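Local coordinates for protein chitinase (Paenibacillus sp. FPU-7, PDB 5GZT) that probably hydrolyses internal beta-1,4 linkages between N-acetylglucosamine units in chitin and chitodextrins, as a multi-modular enzyme displayed on the bacterial cell surface, at residues I798-V803 with E873-A878. Residue numbers count along the deposited sequence, not the author numbering.
Sequences IKDNKV and ELANSA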
loop_
_atom_site.group_PDB
_atom_site.type_symbol
_atom_site.label_atom_id
_atom_site.label_comp_id
_atom_site.label_asym_id
_atom_site.label_seq_id
_atom_site.Cartn_x
_atom_site.Cartn_y
_atom_site.Cartn_z
ATOM N N ILE B 798 -37.462 27.427 -30.772
ATOM C CA ILE B 798 -36.857 28.016 -31.928
ATOM C C ILE B 798 -37.462 27.308 -33.156
ATOM O O ILE B 798 -37.366 26.066 -33.307
ATOM C CB ILE B 798 -35.378 27.821 -31.910
ATOM C CG1 ILE B 798 -34.725 28.478 -30.684
ATOM C CG2 ILE B 798 -34.699 28.377 -33.186
ATOM C CD1 ILE B 798 -33.220 28.097 -30.500
ATOM N N LYS B 799 -38.053 28.110 -34.045
ATOM C CA LYS B 799 -38.568 27.612 -35.346
ATOM C C LYS B 799 -38.126 28.585 -36.436
ATOM O O LYS B 799 -38.394 29.816 -36.331
ATOM C CB LYS B 799 -40.076 27.415 -35.311
ATOM C CG LYS B 799 -40.561 26.832 -36.646
ATOM C CD LYS B 799 -42.064 26.909 -36.774
ATOM C CE LYS B 799 -42.494 26.476 -38.179
ATOM N NZ LYS B 799 -43.940 26.670 -38.403
ATOM N N ASP B 800 -37.406 28.050 -37.456
ATOM C CA ASP B 800 -36.959 28.828 -38.617
ATOM C C ASP B 800 -35.997 29.949 -38.147
ATOM O O ASP B 800 -35.980 31.077 -38.645
ATOM C CB ASP B 800 -38.133 29.418 -39.403
ATOM C CG ASP B 800 -38.984 28.350 -40.142
ATOM O OD1 ASP B 800 -38.523 27.193 -40.298
ATOM O OD2 ASP B 800 -40.130 28.720 -40.505
ATOM N N ASN B 801 -35.199 29.601 -37.139
ATOM C CA ASN B 801 -34.314 30.506 -36.557
ATOM C C ASN B 801 -34.945 31.746 -35.927
ATOM O O ASN B 801 -34.259 32.769 -35.765
ATOM C CB ASN B 801 -33.210 30.902 -37.543
ATOM C CG ASN B 801 -31.898 31.147 -36.779
ATOM O OD1 ASN B 801 -31.600 30.423 -35.818
ATOM N ND2 ASN B 801 -31.196 32.157 -37.124
ATOM N N LYS B 802 -36.179 31.610 -35.466
ATOM C CA LYS B 802 -36.933 32.683 -34.829
ATOM C C LYS B 802 -37.412 32.075 -33.510
ATOM O O LYS B 802 -37.558 30.884 -33.396
ATOM C CB LYS B 802 -38.102 33.174 -35.734
ATOM C CG LYS B 802 -37.503 33.765 -36.995
ATOM C CD LYS B 802 -38.501 34.427 -37.901
ATOM C CE LYS B 802 -37.790 35.391 -38.923
ATOM N NZ LYS B 802 -36.388 35.948 -38.652
ATOM N N VAL B 803 -37.608 32.922 -32.511
ATOM C CA VAL B 803 -38.074 32.481 -31.255
ATOM C C VAL B 803 -39.596 32.527 -31.262
ATOM O O VAL B 803 -40.173 33.566 -31.602
ATOM C CB VAL B 803 -37.481 33.352 -30.137
ATOM C CG1 VAL B 803 -38.132 33.003 -28.821
ATOM C CG2 VAL B 803 -35.996 33.121 -30.085
ATOM N N GLU B 873 -29.711 36.812 -36.262
ATOM C CA GLU B 873 -31.120 36.629 -36.449
ATOM C C GLU B 873 -31.829 36.026 -35.201
ATOM O O GLU B 873 -32.907 36.496 -34.778
ATOM C CB GLU B 873 -31.326 35.697 -37.652
ATOM C CG GLU B 873 -32.767 35.558 -37.981
ATOM C CD GLU B 873 -33.011 34.654 -39.191
ATOM O OE1 GLU B 873 -32.107 33.843 -39.595
ATOM O OE2 GLU B 873 -34.156 34.815 -39.695
ATOM N N LEU B 874 -31.226 35.023 -34.598
ATOM C CA LEU B 874 -31.813 34.411 -33.406
ATOM C C LEU B 874 -31.835 35.467 -32.268
ATOM O O LEU B 874 -32.850 35.654 -31.589
ATOM C CB LEU B 874 -31.065 33.116 -32.965
ATOM C CG LEU B 874 -31.776 32.475 -31.739
ATOM C CD1 LEU B 874 -33.004 31.765 -32.206
ATOM C CD2 LEU B 874 -30.908 31.508 -30.941
ATOM N N ALA B 875 -30.757 36.220 -32.128
ATOM C CA ALA B 875 -30.664 37.166 -31.024
ATOM C C ALA B 875 -31.710 38.252 -31.141
ATOM O O ALA B 875 -32.457 38.548 -30.211
ATOM C CB ALA B 875 -29.254 37.732 -30.935
ATOM N N ASN B 876 -31.822 38.834 -32.332
ATOM C CA ASN B 876 -32.830 39.844 -32.577
ATOM C C ASN B 876 -34.202 39.279 -32.351
ATOM O O ASN B 876 -35.042 39.884 -31.719
ATOM C CB ASN B 876 -32.725 40.377 -34.056
ATOM C CG ASN B 876 -31.554 41.292 -34.262
ATOM O OD1 ASN B 876 -31.086 41.933 -33.348
ATOM N ND2 ASN B 876 -31.101 41.391 -35.499
ATOM N N SER B 877 -34.452 38.071 -32.811
ATOM C CA SER B 877 -35.780 37.484 -32.556
ATOM C C SER B 877 -36.083 37.196 -31.060
ATOM O O SER B 877 -37.212 37.393 -30.578
ATOM C CB SER B 877 -35.904 36.227 -33.402
ATOM O OG SER B 877 -37.154 35.678 -33.226
ATOM N N ALA B 878 -35.074 36.712 -30.319
ATOM C CA ALA B 878 -35.236 36.459 -28.881
ATOM C C ALA B 878 -35.535 37.737 -28.128
ATOM O O ALA B 878 -36.395 37.813 -27.283
ATOM C CB ALA B 878 -33.918 35.882 -28.370
HETATM O O HOH W 1 -35.631 32.740 -40.687
HETATM O O HOH W 2 -39.780 36.389 -31.494
#
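Leu874 lies over the side chains of Ile798 and Val803, its CD1 3.9 Å from Ile798 CG2 and 3.9 Å from Val803 CG2, and so seats helix 868-884 against a beta hairpin of the second family 18 TIM barrel. The hairpin extends barrel strand 790-799 through a type I' turn, closed by Lys802 N to Lys799 O at 3.0 Å, and turns back as strand 802-805. Ile853 of the neighbouring barrel strand 848-854 packs on Ile798 and Val803, and helix 861-864 touches Ile798 and Leu874. Toward solvent, Glu873 reaches across to the turn: OE1 accepts Asn801 ND2 at 3.1 Å, while OE2 forms a salt bridge with Lys802 NZ at 2.7 Å. Asn801 ND2 also donates to Thr870 O, about one turn before Glu873 in the same helix, so this amide binds the helix twice. A water bridges Glu873 OE2 and Asp800 O, 2.7 Å from each. Farther along the returning strand, the backbone itself is held by the helix, Val803 N donating to Ser877 OG at 2.9 Å.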